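N-acetylmuramoyl-l-alanine amidase (Bartonella henselae, PDB 3NE8) probably hydrolyses the amide bond between N-acetylmuramic acid and L-alanine in peptidoglycan, as a zinc-dependent amidase that remodels the bacterial cell wall. Local coordinates at residues Ala94-Asp105 and Asn165-Phe176. Numbering follows the deposited sequence.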
loop_
_atom_site.group_PDB
_atom_site.type_symbol
_atom_site.label_atom_id
_atom_site.label_comp_id
_atom_site.label_asym_id
_atom_site.label_seq_id
_atom_site.Cartn_x
_atom_site.Cartn_y
_atom_site.Cartn_z
ATOM N N ALA A 94 3.945 -20.313 6.893
ATOM C CA ALA A 94 3.308 -19.613 5.785
ATOM C C ALA A 94 4.287 -18.637 5.135
ATOM O O ALA A 94 5.098 -18.005 5.820
ATOM C CB ALA A 94 2.054 -18.892 6.262
ATOM N N THR A 95 4.202 -18.524 3.812
ATOM C CA THR A 95 5.066 -17.646 3.033
ATOM C C THR A 95 4.239 -17.019 1.922
ATOM O O THR A 95 3.331 -17.660 1.379
ATOM C CB THR A 95 6.208 -18.435 2.338
ATOM O OG1 THR A 95 6.752 -19.410 3.232
ATOM C CG2 THR A 95 7.327 -17.515 1.882
ATOM N N VAL A 96 4.561 -15.778 1.567
ATOM C CA VAL A 96 3.949 -15.128 0.411
ATOM C C VAL A 96 5.035 -14.734 -0.574
ATOM O O VAL A 96 6.029 -14.086 -0.198
ATOM C CB VAL A 96 3.124 -13.886 0.791
ATOM C CG1 VAL A 96 2.381 -13.361 -0.434
ATOM C CG2 VAL A 96 2.151 -14.200 1.909
ATOM N N TYR A 97 4.856 -15.121 -1.830
ATOM C CA TYR A 97 5.782 -14.783 -2.902
ATOM C C TYR A 97 5.145 -13.831 -3.899
ATOM O O TYR A 97 3.975 -13.968 -4.263
ATOM C CB TYR A 97 6.247 -16.032 -3.668
ATOM C CG TYR A 97 7.019 -17.018 -2.833
ATOM C CD1 TYR A 97 8.408 -17.013 -2.832
ATOM C CD2 TYR A 97 6.365 -17.955 -2.047
ATOM C CE1 TYR A 97 9.124 -17.923 -2.062
ATOM C CE2 TYR A 97 7.066 -18.860 -1.278
ATOM C CZ TYR A 97 8.448 -18.842 -1.284
ATOM O OH TYR A 97 9.173 -19.733 -0.506
ATOM N N THR A 98 5.933 -12.854 -4.338
ATOM C CA THR A 98 5.586 -12.012 -5.477
ATOM C C THR A 98 6.584 -12.273 -6.601
ATOM O O THR A 98 7.602 -12.944 -6.381
ATOM C CB THR A 98 5.587 -10.524 -5.097
ATOM O OG1 THR A 98 6.786 -10.209 -4.374
ATOM C CG2 THR A 98 4.399 -10.230 -4.211
ATOM N N ILE A 99 6.316 -11.748 -7.791
ATOM C CA ILE A 99 7.166 -12.040 -8.934
ATOM C C ILE A 99 8.387 -11.124 -8.970
ATOM O O ILE A 99 8.332 -9.966 -8.545
ATOM C CB ILE A 99 6.390 -11.936 -10.259
ATOM C CG1 ILE A 99 7.157 -12.648 -11.383
ATOM C CG2 ILE A 99 6.106 -10.478 -10.608
ATOM C CD1 ILE A 99 6.363 -12.842 -12.656
ATOM N N SER A 100 9.493 -11.652 -9.481
ATOM C CA SER A 100 10.715 -10.884 -9.678
ATOM C C SER A 100 11.599 -11.679 -10.617
ATOM O O SER A 100 11.585 -12.909 -10.593
ATOM C CB SER A 100 11.447 -10.691 -8.356
ATOM O OG SER A 100 12.655 -9.973 -8.552
ATOM N N ASP A 101 12.388 -10.985 -11.430
ATOM C CA ASP A 101 13.336 -11.662 -12.306
ATOM C C ASP A 101 14.449 -12.286 -11.470
ATOM O O ASP A 101 14.953 -13.363 -11.784
ATOM C CB ASP A 101 13.927 -10.679 -13.314
ATOM C CG ASP A 101 12.976 -10.363 -14.453
ATOM O OD1 ASP A 101 12.008 -11.127 -14.654
ATOM O OD2 ASP A 101 13.203 -9.353 -15.154
ATOM N N GLU A 102 14.809 -11.597 -10.395
ATOM C CA GLU A 102 15.874 -12.020 -9.498
ATOM C C GLU A 102 15.283 -12.500 -8.174
ATOM O O GLU A 102 14.557 -11.761 -7.507
ATOM C CB GLU A 102 16.824 -10.846 -9.255
ATOM C CG GLU A 102 18.141 -11.204 -8.588
ATOM C CD GLU A 102 19.126 -10.045 -8.605
ATOM O OE1 GLU A 102 20.347 -10.300 -8.699
ATOM O OE2 GLU A 102 18.682 -8.879 -8.533
ATOM N N ALA A 103 15.609 -13.730 -7.790
ATOM C CA ALA A 103 15.037 -14.334 -6.588
ATOM C C ALA A 103 15.554 -13.689 -5.311
ATOM O O ALA A 103 16.693 -13.204 -5.260
ATOM C CB ALA A 103 15.320 -15.816 -6.564
ATOM N N SER A 104 14.723 -13.692 -4.275
ATOM C CA SER A 104 15.102 -13.123 -2.982
ATOM C C SER A 104 16.190 -13.938 -2.289
ATOM O O SER A 104 16.967 -13.406 -1.492
ATOM C CB SER A 104 13.881 -13.019 -2.065
ATOM O OG SER A 104 13.181 -14.253 -2.007
ATOM N N ASP A 105 16.239 -15.227 -2.599
ATOM C CA ASP A 105 17.124 -16.156 -1.912
ATOM C C ASP A 105 17.138 -17.476 -2.661
ATOM O O ASP A 105 16.322 -17.698 -3.562
ATOM C CB ASP A 105 16.659 -16.369 -0.469
ATOM C CG ASP A 105 15.232 -16.881 -0.386
ATOM O OD1 ASP A 105 14.311 -16.060 -0.202
ATOM O OD2 ASP A 105 15.040 -18.106 -0.502
ATOM N N ASN A 165 1.862 -19.284 12.209
ATOM C CA ASN A 165 3.313 -19.310 12.090
ATOM C C ASN A 165 3.793 -18.988 10.688
ATOM O O ASN A 165 3.316 -19.568 9.705
ATOM C CB ASN A 165 3.885 -20.654 12.536
ATOM C CG ASN A 165 5.393 -20.666 12.497
ATOM O OD1 ASN A 165 6.043 -19.832 13.126
ATOM N ND2 ASN A 165 5.965 -21.590 11.734
ATOM N N LEU A 166 4.741 -18.061 10.614
ATOM C CA LEU A 166 5.328 -17.608 9.363
ATOM C C LEU A 166 6.767 -18.081 9.283
ATOM O O LEU A 166 7.448 -18.174 10.301
ATOM C CB LEU A 166 5.309 -16.081 9.300
ATOM C CG LEU A 166 3.947 -15.402 9.164
ATOM C CD1 LEU A 166 3.980 -13.999 9.733
ATOM C CD2 LEU A 166 3.527 -15.373 7.708
ATOM N N ILE A 167 7.229 -18.388 8.076
ATOM C CA ILE A 167 8.642 -18.661 7.855
ATOM C C ILE A 167 9.447 -17.393 8.099
ATOM O O ILE A 167 8.906 -16.295 8.031
ATOM C CB ILE A 167 8.888 -19.139 6.411
ATOM C CG1 ILE A 167 10.291 -19.727 6.262
ATOM C CG2 ILE A 167 8.661 -18.004 5.409
ATOM C CD1 ILE A 167 10.512 -20.412 4.931
ATOM N N ASN A 168 10.730 -17.533 8.417
ATOM C CA ASN A 168 11.631 -16.393 8.471
ATOM C C ASN A 168 11.604 -15.676 7.128
ATOM O O ASN A 168 11.605 -16.340 6.097
ATOM C CB ASN A 168 13.050 -16.878 8.770
ATOM C CG ASN A 168 14.088 -15.801 8.566
ATOM O OD1 ASN A 168 14.146 -14.833 9.318
ATOM N ND2 ASN A 168 14.919 -15.964 7.542
ATOM N N ASN A 169 11.606 -14.348 7.132
ATOM C CA ASN A 169 11.504 -13.588 5.883
ATOM C C ASN A 169 10.303 -14.060 5.062
ATOM O O ASN A 169 10.468 -14.647 3.990
ATOM C CB ASN A 169 12.782 -13.734 5.050
ATOM C CG ASN A 169 13.991 -13.129 5.724
ATOM O OD1 ASN A 169 15.111 -13.612 5.565
ATOM N ND2 ASN A 169 13.773 -12.067 6.482
ATOM N N PRO A 170 9.089 -13.819 5.573
ATOM C CA PRO A 170 7.900 -14.448 4.984
ATOM C C PRO A 170 7.417 -13.813 3.682
ATOM O O PRO A 170 6.546 -14.410 3.041
ATOM C CB PRO A 170 6.848 -14.288 6.085
ATOM C CG PRO A 170 7.242 -13.035 6.775
ATOM C CD PRO A 170 8.759 -13.030 6.773
ATOM N N HIS A 171 7.935 -12.652 3.296
ATOM C CA HIS A 171 7.690 -12.148 1.952
ATOM C C HIS A 171 8.926 -12.375 1.097
ATOM O O HIS A 171 9.958 -11.743 1.318
ATOM C CB HIS A 171 7.297 -10.668 1.936
ATOM C CG HIS A 171 7.180 -10.110 0.553
ATOM N ND1 HIS A 171 7.626 -8.853 0.206
ATOM C CD2 HIS A 171 6.721 -10.672 -0.590
ATOM C CE1 HIS A 171 7.413 -8.653 -1.083
ATOM N NE2 HIS A 171 6.862 -9.744 -1.589
ATOM N N ARG A 172 8.815 -13.284 0.134
ATOM C CA ARG A 172 9.908 -13.623 -0.763
ATOM C C ARG A 172 9.483 -13.396 -2.207
ATOM O O ARG A 172 8.351 -12.982 -2.481
ATOM C CB ARG A 172 10.363 -15.065 -0.526
ATOM C CG ARG A 172 10.818 -15.293 0.904
ATOM C CD ARG A 172 11.407 -16.665 1.140
ATOM N NE ARG A 172 11.757 -16.832 2.550
ATOM C CZ ARG A 172 12.685 -17.667 3.001
ATOM N NH1 ARG A 172 13.378 -18.422 2.158
ATOM N NH2 ARG A 172 12.917 -17.742 4.306
ATOM N N TYR A 173 10.387 -13.644 -3.146
ATOM C CA TYR A 173 10.064 -13.402 -4.547
ATOM C C TYR A 173 10.984 -14.173 -5.474
ATOM O O TYR A 173 12.130 -14.481 -5.132
ATOM C CB TYR A 173 10.064 -11.902 -4.880
ATOM C CG TYR A 173 11.229 -11.139 -4.305
ATOM C CD1 TYR A 173 12.435 -11.059 -4.981
ATOM C CD2 TYR A 173 11.111 -10.479 -3.090
ATOM C CE1 TYR A 173 13.508 -10.354 -4.450
ATOM C CE2 TYR A 173 12.173 -9.772 -2.553
ATOM C CZ TYR A 173 13.362 -9.716 -3.241
ATOM O OH TYR A 173 14.428 -9.014 -2.718
ATOM N N ALA A 174 10.450 -14.524 -6.634
ATOM C CA ALA A 174 11.198 -15.232 -7.657
ATOM C C ALA A 174 10.359 -15.229 -8.919
ATOM O O ALA A 174 9.245 -14.703 -8.928
ATOM C CB ALA A 174 11.523 -16.663 -7.218
ATOM N N ASP A 175 10.890 -15.812 -9.987
ATOM C CA ASP A 175 10.268 -15.712 -11.298
ATOM C C ASP A 175 9.210 -16.804 -11.512
ATOM O O ASP A 175 9.375 -17.699 -12.346
ATOM C CB ASP A 175 11.363 -15.778 -12.366
ATOM C CG ASP A 175 10.863 -15.428 -13.748
ATOM O OD1 ASP A 175 9.823 -14.751 -13.877
ATOM O OD2 ASP A 175 11.540 -15.828 -14.720
ATOM N N PHE A 176 8.128 -16.726 -10.749
ATOM C CA PHE A 176 7.012 -17.671 -10.865
ATOM C C PHE A 176 6.137 -17.328 -12.075
ATOM O O PHE A 176 5.556 -16.236 -12.140
ATOM C CB PHE A 176 6.140 -17.618 -9.608
ATOM C CG PHE A 176 6.796 -18.175 -8.377
ATOM C CD1 PHE A 176 6.756 -19.530 -8.108
ATOM C CD2 PHE A 176 7.435 -17.336 -7.476
ATOM C CE1 PHE A 176 7.355 -20.044 -6.963
ATOM C CE2 PHE A 176 8.030 -17.842 -6.335
ATOM C CZ PHE A 176 7.990 -19.189 -6.074
HETATM O O HOH W 1 9.674 -11.874 -13.773
#
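Thr98 OG1 and His171 NE2 lie 2.8 Å apart in a hydrogen bond formed where the parallel strands 94-99 and 170-174 run side by side. Thr98 OG1 sits between its own backbone N and carbonyl carbon (chi1 48°), and the imidazole of His171 meets this oxygen at its ring edge, while His171 ND1 bonds Lys229 NZ of the second subunit. Beneath these side chains a backbone ladder runs from Val96 N, donating almost straight to Pro170 O (2.8 Å, 177°), to Ala174 N on Thr98 O.

On the face bearing Tyr97 and Arg172, the edge of Phe176 is turned to the face of Tyr97 in an offset edge-to-face pair, planes 62° apart, while Arg172 CB packs 3.5 Å from Tyr97 CE1. Tyr97 OH is hydrogen-bonded to Tyr193 OH.

Past the strand, the loop folds back along the far edge of 170-174. Ser104 N donates to Tyr173 O (2.8 Å), and Ser104 OG accepts from Tyr173 N (3.1 Å); Ser104 CB makes a CH-pi contact over the face of the Tyr173 ring, 3.5 Å from its centroid.

The extended Arg172 places NH2 2.6 Å from Asn168 O and NE on Asn169 O, holding the corner between strands 166-167 and 170-174. Arg172 NH1 forms a salt bridge with Asp105 OD2 (3.2 Å), whose hydrogen-bond component is weak, and Asp105 OD2 also caps Ala108 N of helix 106-116. Backbone polar groups of this outermost strand are thus met on one edge by strand 94-99 and, at Tyr173, on the other by Ser104.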